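Long-range contact in putative GH105 family protein (Salmonella enterica subsp. enterica serovar Paratyphi A, PDB 3QWT), which is of unconfirmed function but probably hydrolyses unsaturated glycosides, as family GH105 unsaturated uronyl hydrolases do: residues Asp169-Lys180 with Trp236-Leu247. Residues are numbered along the deposited sequence; the frame is centred on the assembly and turned at random.
Sequences DTLMMTVLPLAK and WLTIVIPDFLEL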
ATOM      1  N   ASP A 169     -29.397  -6.492 -27.307  1.00 25.81           N
ATOM      2  CA  ASP A 169     -28.257  -6.697 -28.181  1.00 27.22           C
ATOM      3  C   ASP A 169     -27.100  -5.741 -27.824  1.00 32.84           C
ATOM      4  O   ASP A 169     -25.924  -6.052 -28.020  1.00 40.33           O
ATOM      5  CB  ASP A 169     -28.685  -6.516 -29.657  1.00 34.67           C
ATOM      6  CG  ASP A 169     -29.930  -7.373 -30.041  1.00 45.39           C
ATOM      7  OD1 ASP A 169     -29.816  -8.288 -30.896  1.00 40.44           O
ATOM      8  OD2 ASP A 169     -31.028  -7.132 -29.493  1.00 41.98           O
ATOM      9  N   THR A 170     -27.438  -4.574 -27.301  1.00 25.96           N
ATOM     10  CA  THR A 170     -26.423  -3.611 -26.926  1.00 32.30           C
ATOM     11  C   THR A 170     -25.429  -4.261 -25.985  1.00 31.12           C
ATOM     12  O   THR A 170     -24.259  -3.948 -26.042  1.00 24.43           O
ATOM     13  CB  THR A 170     -27.042  -2.383 -26.269  1.00 31.40           C
ATOM     14  OG1 THR A 170     -27.956  -1.780 -27.188  1.00 34.69           O
ATOM     15  CG2 THR A 170     -25.981  -1.371 -25.879  1.00 27.89           C
ATOM     16  N   LEU A 171     -25.877  -5.188 -25.137  1.00 27.73           N
ATOM     17  CA  LEU A 171     -24.940  -5.721 -24.144  1.00 33.86           C
ATOM     18  C   LEU A 171     -23.800  -6.490 -24.800  1.00 31.84           C
ATOM     19  O   LEU A 171     -22.676  -6.482 -24.295  1.00 28.33           O
ATOM     20  CB  LEU A 171     -25.638  -6.543 -23.046  1.00 32.44           C
ATOM     21  CG  LEU A 171     -26.427  -5.679 -22.047  1.00 37.42           C
ATOM     22  CD1 LEU A 171     -27.477  -6.488 -21.308  1.00 41.08           C
ATOM     23  CD2 LEU A 171     -25.500  -4.970 -21.054  1.00 33.99           C
HETATM   24  N   MSE A 172     -24.088  -7.126 -25.934  1.00 25.32           N
HETATM   25  CA  MSE A 172     -23.095  -7.924 -26.633  1.00 29.02           C
HETATM   26  C   MSE A 172     -22.219  -7.087 -27.577  1.00 40.33           C
HETATM   27  O   MSE A 172     -20.994  -7.271 -27.629  1.00 42.41           O
HETATM   28  CB  MSE A 172     -23.777  -9.056 -27.419  1.00 33.79           C
HETATM   29  CG  MSE A 172     -22.842  -9.908 -28.274  1.00 29.06           C
HETATM   30 SE   MSE A 172     -21.716 -11.102 -27.210  0.77 52.11          SE
HETATM   31  CE  MSE A 172     -19.976 -10.385 -27.731  1.00 42.37           C
HETATM   32  N   MSE A 173     -22.849  -6.179 -28.318  1.00 35.89           N
HETATM   33  CA  MSE A 173     -22.178  -5.458 -29.401  1.00 32.55           C
HETATM   34  C   MSE A 173     -21.340  -4.242 -28.976  1.00 34.14           C
HETATM   35  O   MSE A 173     -20.454  -3.828 -29.719  1.00 32.44           O
HETATM   36  CB  MSE A 173     -23.190  -4.997 -30.438  1.00 31.02           C
HETATM   37  CG  MSE A 173     -24.192  -6.060 -30.854  1.00 31.39           C
HETATM   38 SE   MSE A 173     -23.399  -7.804 -31.197  0.67 42.83          SE
HETATM   39  CE  MSE A 173     -25.082  -8.819 -31.163  1.00 45.84           C
ATOM     40  N   THR A 174     -21.632  -3.651 -27.817  1.00 27.55           N
ATOM     41  CA  THR A 174     -20.882  -2.471 -27.364  1.00 25.07           C
ATOM     42  C   THR A 174     -20.436  -2.536 -25.909  1.00 30.53           C
ATOM     43  O   THR A 174     -19.300  -2.208 -25.588  1.00 34.63           O
ATOM     44  CB  THR A 174     -21.669  -1.151 -27.608  1.00 29.56           C
ATOM     45  OG1 THR A 174     -21.705  -0.885 -29.009  1.00 30.80           O
ATOM     46  CG2 THR A 174     -21.000   0.034 -26.935  1.00 27.95           C
ATOM     47  N   VAL A 175     -21.321  -2.940 -25.014  1.00 33.16           N
ATOM     48  CA  VAL A 175     -20.917  -2.968 -23.629  1.00 29.75           C
ATOM     49  C   VAL A 175     -19.734  -3.901 -23.380  1.00 32.18           C
ATOM     50  O   VAL A 175     -18.738  -3.498 -22.801  1.00 33.12           O
ATOM     51  CB  VAL A 175     -22.040  -3.360 -22.677  1.00 24.59           C
ATOM     52  CG1 VAL A 175     -21.539  -3.182 -21.245  1.00 20.80           C
ATOM     53  CG2 VAL A 175     -23.257  -2.508 -22.930  1.00 27.36           C
ATOM     54  N   LEU A 176     -19.847  -5.154 -23.791  1.00 33.14           N
ATOM     55  CA  LEU A 176     -18.781  -6.093 -23.491  1.00 31.02           C
ATOM     56  C   LEU A 176     -17.458  -5.642 -24.119  1.00 31.01           C
ATOM     57  O   LEU A 176     -16.424  -5.691 -23.467  1.00 36.90           O
ATOM     58  CB  LEU A 176     -19.157  -7.513 -23.919  1.00 25.92           C
ATOM     59  CG  LEU A 176     -18.056  -8.547 -23.696  1.00 25.82           C
ATOM     60  CD1 LEU A 176     -17.634  -8.591 -22.236  1.00 28.66           C
ATOM     61  CD2 LEU A 176     -18.532  -9.898 -24.133  1.00 33.88           C
ATOM     62  N   PRO A 177     -17.486  -5.203 -25.392  1.00 31.91           N
ATOM     63  CA  PRO A 177     -16.240  -4.685 -25.980  1.00 31.16           C
ATOM     64  C   PRO A 177     -15.664  -3.530 -25.176  1.00 29.77           C
ATOM     65  O   PRO A 177     -14.450  -3.446 -24.997  1.00 30.84           O
ATOM     66  CB  PRO A 177     -16.679  -4.198 -27.365  1.00 30.31           C
ATOM     67  CG  PRO A 177     -17.850  -5.072 -27.707  1.00 33.80           C
ATOM     68  CD  PRO A 177     -18.544  -5.394 -26.408  1.00 32.42           C
ATOM     69  N   LEU A 178     -16.527  -2.645 -24.694  1.00 31.21           N
ATOM     70  CA  LEU A 178     -16.064  -1.498 -23.913  1.00 30.61           C
ATOM     71  C   LEU A 178     -15.393  -1.928 -22.606  1.00 28.52           C
ATOM     72  O   LEU A 178     -14.319  -1.456 -22.266  1.00 24.14           O
ATOM     73  CB  LEU A 178     -17.211  -0.538 -23.622  1.00 22.40           C
ATOM     74  CG  LEU A 178     -16.826   0.605 -22.693  1.00 23.30           C
ATOM     75  CD1 LEU A 178     -15.741   1.517 -23.321  1.00 17.47           C
ATOM     76  CD2 LEU A 178     -18.069   1.390 -22.347  1.00 26.80           C
ATOM     77  N   ALA A 179     -16.041  -2.829 -21.884  1.00 28.35           N
ATOM     78  CA  ALA A 179     -15.453  -3.476 -20.718  1.00 23.78           C
ATOM     79  C   ALA A 179     -14.079  -4.083 -21.025  1.00 18.84           C
ATOM     80  O   ALA A 179     -13.117  -3.882 -20.285  1.00 26.14           O
ATOM     81  CB  ALA A 179     -16.387  -4.564 -20.216  1.00 21.68           C
ATOM     82  N   LYS A 180     -13.975  -4.838 -22.106  1.00 20.03           N
ATOM     83  CA  LYS A 180     -12.722  -5.540 -22.350  1.00 23.17           C
ATOM     84  C   LYS A 180     -11.613  -4.513 -22.581  1.00 28.79           C
ATOM     85  O   LYS A 180     -10.525  -4.602 -21.993  1.00 27.54           O
ATOM     86  CB  LYS A 180     -12.843  -6.525 -23.510  1.00 26.95           C
ATOM     87  CG  LYS A 180     -11.505  -7.075 -24.014  1.00 28.84           C
ATOM     88  CD  LYS A 180     -10.730  -7.808 -22.932  1.00 24.51           C
ATOM     89  CE  LYS A 180      -9.516  -8.547 -23.522  1.00 34.82           C
ATOM     90  NZ  LYS A 180      -8.640  -9.250 -22.511  1.00 29.97           N
ATOM     91  N   TRP A 236     -28.007 -13.312 -25.843  1.00 26.95           N
ATOM     92  CA  TRP A 236     -26.928 -12.341 -25.725  1.00 30.89           C
ATOM     93  C   TRP A 236     -26.578 -12.153 -24.258  1.00 36.26           C
ATOM     94  O   TRP A 236     -25.459 -11.780 -23.921  1.00 30.73           O
ATOM     95  CB  TRP A 236     -27.310 -10.982 -26.306  1.00 22.39           C
ATOM     96  CG  TRP A 236     -27.536 -10.991 -27.724  1.00 29.33           C
ATOM     97  CD1 TRP A 236     -28.555 -10.393 -28.375  1.00 40.45           C
ATOM     98  CD2 TRP A 236     -26.734 -11.632 -28.718  1.00 31.10           C
ATOM     99  NE1 TRP A 236     -28.451 -10.616 -29.726  1.00 44.52           N
ATOM    100  CE2 TRP A 236     -27.339 -11.376 -29.964  1.00 36.23           C
ATOM    101  CE3 TRP A 236     -25.564 -12.400 -28.678  1.00 37.29           C
ATOM    102  CZ2 TRP A 236     -26.827 -11.874 -31.166  1.00 33.99           C
ATOM    103  CZ3 TRP A 236     -25.040 -12.888 -29.885  1.00 30.02           C
ATOM    104  CH2 TRP A 236     -25.678 -12.625 -31.102  1.00 33.52           C
ATOM    105  N   LEU A 237     -27.541 -12.401 -23.380  1.00 26.92           N
ATOM    106  CA  LEU A 237     -27.279 -12.187 -21.967  1.00 33.27           C
ATOM    107  C   LEU A 237     -26.655 -13.398 -21.342  1.00 30.95           C
ATOM    108  O   LEU A 237     -25.747 -13.278 -20.523  1.00 33.26           O
ATOM    109  CB  LEU A 237     -28.534 -11.765 -21.210  1.00 44.80           C
ATOM    110  CG  LEU A 237     -28.463 -10.250 -21.095  1.00 54.67           C
ATOM    111  CD1 LEU A 237     -29.711  -9.642 -21.679  1.00 62.66           C
ATOM    112  CD2 LEU A 237     -28.215  -9.820 -19.651  1.00 52.97           C
ATOM    113  N   THR A 238     -27.150 -14.567 -21.723  1.00 27.98           N
ATOM    114  CA  THR A 238     -26.581 -15.799 -21.229  1.00 32.90           C
ATOM    115  C   THR A 238     -25.118 -15.883 -21.634  1.00 37.02           C
ATOM    116  O   THR A 238     -24.328 -16.567 -20.988  1.00 34.09           O
ATOM    117  CB  THR A 238     -27.300 -17.001 -21.807  1.00 37.52           C
ATOM    118  OG1 THR A 238     -28.665 -16.651 -22.055  1.00 49.44           O
ATOM    119  CG2 THR A 238     -27.232 -18.140 -20.836  1.00 34.22           C
ATOM    120  N   ILE A 239     -24.774 -15.207 -22.727  1.00 38.17           N
ATOM    121  CA  ILE A 239     -23.395 -15.157 -23.204  1.00 36.63           C
ATOM    122  C   ILE A 239     -22.585 -14.108 -22.456  1.00 37.55           C
ATOM    123  O   ILE A 239     -21.477 -14.384 -21.994  1.00 36.00           O
ATOM    124  CB  ILE A 239     -23.344 -14.803 -24.688  1.00 33.82           C
ATOM    125  CG1 ILE A 239     -23.812 -15.997 -25.533  1.00 31.78           C
ATOM    126  CG2 ILE A 239     -21.940 -14.359 -25.058  1.00 30.62           C
ATOM    127  CD1 ILE A 239     -24.029 -15.692 -27.011  1.00 31.55           C
ATOM    128  N   VAL A 240     -23.158 -12.909 -22.329  1.00 30.35           N
ATOM    129  CA  VAL A 240     -22.420 -11.752 -21.841  1.00 31.44           C
ATOM    130  C   VAL A 240     -22.177 -11.782 -20.334  1.00 35.47           C
ATOM    131  O   VAL A 240     -21.074 -11.503 -19.860  1.00 29.47           O
ATOM    132  CB  VAL A 240     -23.136 -10.443 -22.199  1.00 33.20           C
ATOM    133  CG1 VAL A 240     -22.543  -9.303 -21.430  1.00 35.98           C
ATOM    134  CG2 VAL A 240     -23.019 -10.165 -23.666  1.00 30.75           C
ATOM    135  N   ILE A 241     -23.202 -12.111 -19.569  1.00 34.29           N
ATOM    136  CA  ILE A 241     -23.033 -12.092 -18.124  1.00 35.63           C
ATOM    137  C   ILE A 241     -21.817 -12.926 -17.680  1.00 35.66           C
ATOM    138  O   ILE A 241     -21.017 -12.479 -16.856  1.00 37.84           O
ATOM    139  CB  ILE A 241     -24.309 -12.523 -17.392  1.00 29.71           C
ATOM    140  CG1 ILE A 241     -25.397 -11.467 -17.614  1.00 35.09           C
ATOM    141  CG2 ILE A 241     -24.037 -12.700 -15.894  1.00 25.67           C
ATOM    142  CD1 ILE A 241     -26.747 -11.815 -17.015  1.00 35.24           C
ATOM    143  N   PRO A 242     -21.672 -14.133 -18.229  1.00 29.49           N
ATOM    144  CA  PRO A 242     -20.549 -14.950 -17.779  1.00 30.25           C
ATOM    145  C   PRO A 242     -19.238 -14.365 -18.261  1.00 29.34           C
ATOM    146  O   PRO A 242     -18.259 -14.371 -17.512  1.00 23.04           O
ATOM    147  CB  PRO A 242     -20.814 -16.303 -18.452  1.00 29.30           C
ATOM    148  CG  PRO A 242     -22.280 -16.328 -18.641  1.00 29.98           C
ATOM    149  CD  PRO A 242     -22.641 -14.918 -19.007  1.00 32.96           C
ATOM    150  N   ASP A 243     -19.216 -13.850 -19.486  1.00 27.75           N
ATOM    151  CA  ASP A 243     -17.977 -13.268 -19.993  1.00 31.47           C
ATOM    152  C   ASP A 243     -17.628 -11.985 -19.261  1.00 31.75           C
ATOM    153  O   ASP A 243     -16.465 -11.726 -18.957  1.00 28.31           O
ATOM    154  CB  ASP A 243     -18.051 -13.058 -21.505  1.00 36.63           C
ATOM    155  CG  ASP A 243     -17.894 -14.364 -22.275  1.00 36.80           C
ATOM    156  OD1 ASP A 243     -17.930 -15.450 -21.654  1.00 36.69           O
ATOM    157  OD2 ASP A 243     -17.734 -14.303 -23.496  1.00 37.06           O
ATOM    158  N   PHE A 244     -18.651 -11.199 -18.957  1.00 30.50           N
ATOM    159  CA  PHE A 244     -18.467  -9.963 -18.223  1.00 33.96           C
ATOM    160  C   PHE A 244     -17.954 -10.275 -16.807  1.00 34.41           C
ATOM    161  O   PHE A 244     -16.990  -9.664 -16.329  1.00 30.68           O
ATOM    162  CB  PHE A 244     -19.784  -9.188 -18.202  1.00 36.13           C
ATOM    163  CG  PHE A 244     -19.676  -7.807 -17.633  1.00 32.38           C
ATOM    164  CD1 PHE A 244     -18.729  -6.928 -18.097  1.00 33.72           C
ATOM    165  CD2 PHE A 244     -20.533  -7.393 -16.632  1.00 27.57           C
ATOM    166  CE1 PHE A 244     -18.634  -5.668 -17.572  1.00 33.05           C
ATOM    167  CE2 PHE A 244     -20.445  -6.143 -16.107  1.00 29.29           C
ATOM    168  CZ  PHE A 244     -19.489  -5.271 -16.579  1.00 31.24           C
ATOM    169  N   LEU A 245     -18.571 -11.254 -16.154  1.00 29.18           N
ATOM    170  CA  LEU A 245     -18.164 -11.622 -14.807  1.00 28.64           C
ATOM    171  C   LEU A 245     -16.712 -12.061 -14.766  1.00 33.46           C
ATOM    172  O   LEU A 245     -15.965 -11.767 -13.820  1.00 30.91           O
ATOM    173  CB  LEU A 245     -19.028 -12.749 -14.281  1.00 34.41           C
ATOM    174  CG  LEU A 245     -20.424 -12.351 -13.818  1.00 38.61           C
ATOM    175  CD1 LEU A 245     -21.154 -13.591 -13.333  1.00 33.90           C
ATOM    176  CD2 LEU A 245     -20.335 -11.299 -12.730  1.00 41.56           C
ATOM    177  N   GLU A 246     -16.311 -12.786 -15.796  1.00 31.43           N
ATOM    178  CA  GLU A 246     -14.963 -13.304 -15.846  1.00 31.57           C
ATOM    179  C   GLU A 246     -13.987 -12.146 -16.032  1.00 30.03           C
ATOM    180  O   GLU A 246     -12.934 -12.112 -15.392  1.00 25.33           O
ATOM    181  CB  GLU A 246     -14.844 -14.323 -16.979  1.00 36.05           C
ATOM    182  CG  GLU A 246     -13.446 -14.853 -17.211  1.00 38.42           C
ATOM    183  CD  GLU A 246     -13.428 -15.904 -18.316  1.00 40.42           C
ATOM    184  OE1 GLU A 246     -13.301 -17.095 -17.990  1.00 42.15           O
ATOM    185  OE2 GLU A 246     -13.569 -15.535 -19.502  1.00 38.64           O
ATOM    186  N   LEU A 247     -14.347 -11.209 -16.913  1.00 24.74           N
ATOM    187  CA  LEU A 247     -13.644  -9.947 -17.026  1.00 24.55           C
ATOM    188  C   LEU A 247     -13.513  -9.232 -15.681  1.00 30.51           C
ATOM    189  O   LEU A 247     -12.428  -8.781 -15.326  1.00 25.40           O
ATOM    190  CB  LEU A 247     -14.313  -9.017 -18.036  1.00 31.21           C
ATOM    191  CG  LEU A 247     -13.642  -8.963 -19.408  1.00 40.47           C
ATOM    192  CD1 LEU A 247     -14.448  -8.103 -20.363  1.00 45.22           C
ATOM    193  CD2 LEU A 247     -12.208  -8.458 -19.290  1.00 28.90           C
TER
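Trp236 donates its indole N-H to Asp169, the one hydrogen bond across the contact: NE1 lies 2.9 Å from OD1. The bond is bent, 132° at the hydrogen, with OD1 tilted out of the indole plane; on the acceptor side the N-H comes in from above the carboxylate plane. The other oxygen, OD2, is taken by His215, so the buried carboxylate is gripped at both ends, close to a bound glycerol. Selenomethionine Met173, flexible and apolar, suits the indole surface: its chain bends at chi2 and lays the methyl CE over one face, 3.7 Å from the centroid of the six-membered ring of Trp236, as a CH-pi contact.

Selenomethionine Met172 can be followed outward from CB, which touches both Trp236 CE3 and Val240 CG2. CG approaches the indole obliquely, 3.7 Å from Trp236 CE3. Because chi1 sets CG anti to the backbone N (176°) and chi2 then turns the chain, SE swings past the indole and settles against the methyls Val240 CG2 and Ile239 CG2, 3.9 Å from each. Beta-branched residues suit this place, offering compact methyls close to their helix. Beyond the two segments, Met172 also packs on Tyr74 and Leu116.

Farther along, the short side chain of Ala179 leaves room for the Phe244 ring, whose edge its CB meets, 3.6 Å from CE1. Leu247 CD1 fits among Leu176 CD1, Ala179 CB and the CA and CB of Lys180, whose amino group forms a salt bridge with Glu123.

The axes of 170-180 and 236-247 come within 9.1 Å of each other at 19° from parallel. Helices 170-184 and 231-248, to which they belong, thus run side by side in the same direction, as do successive helices of one layer in the alpha/alpha toroid of this hydrolase family.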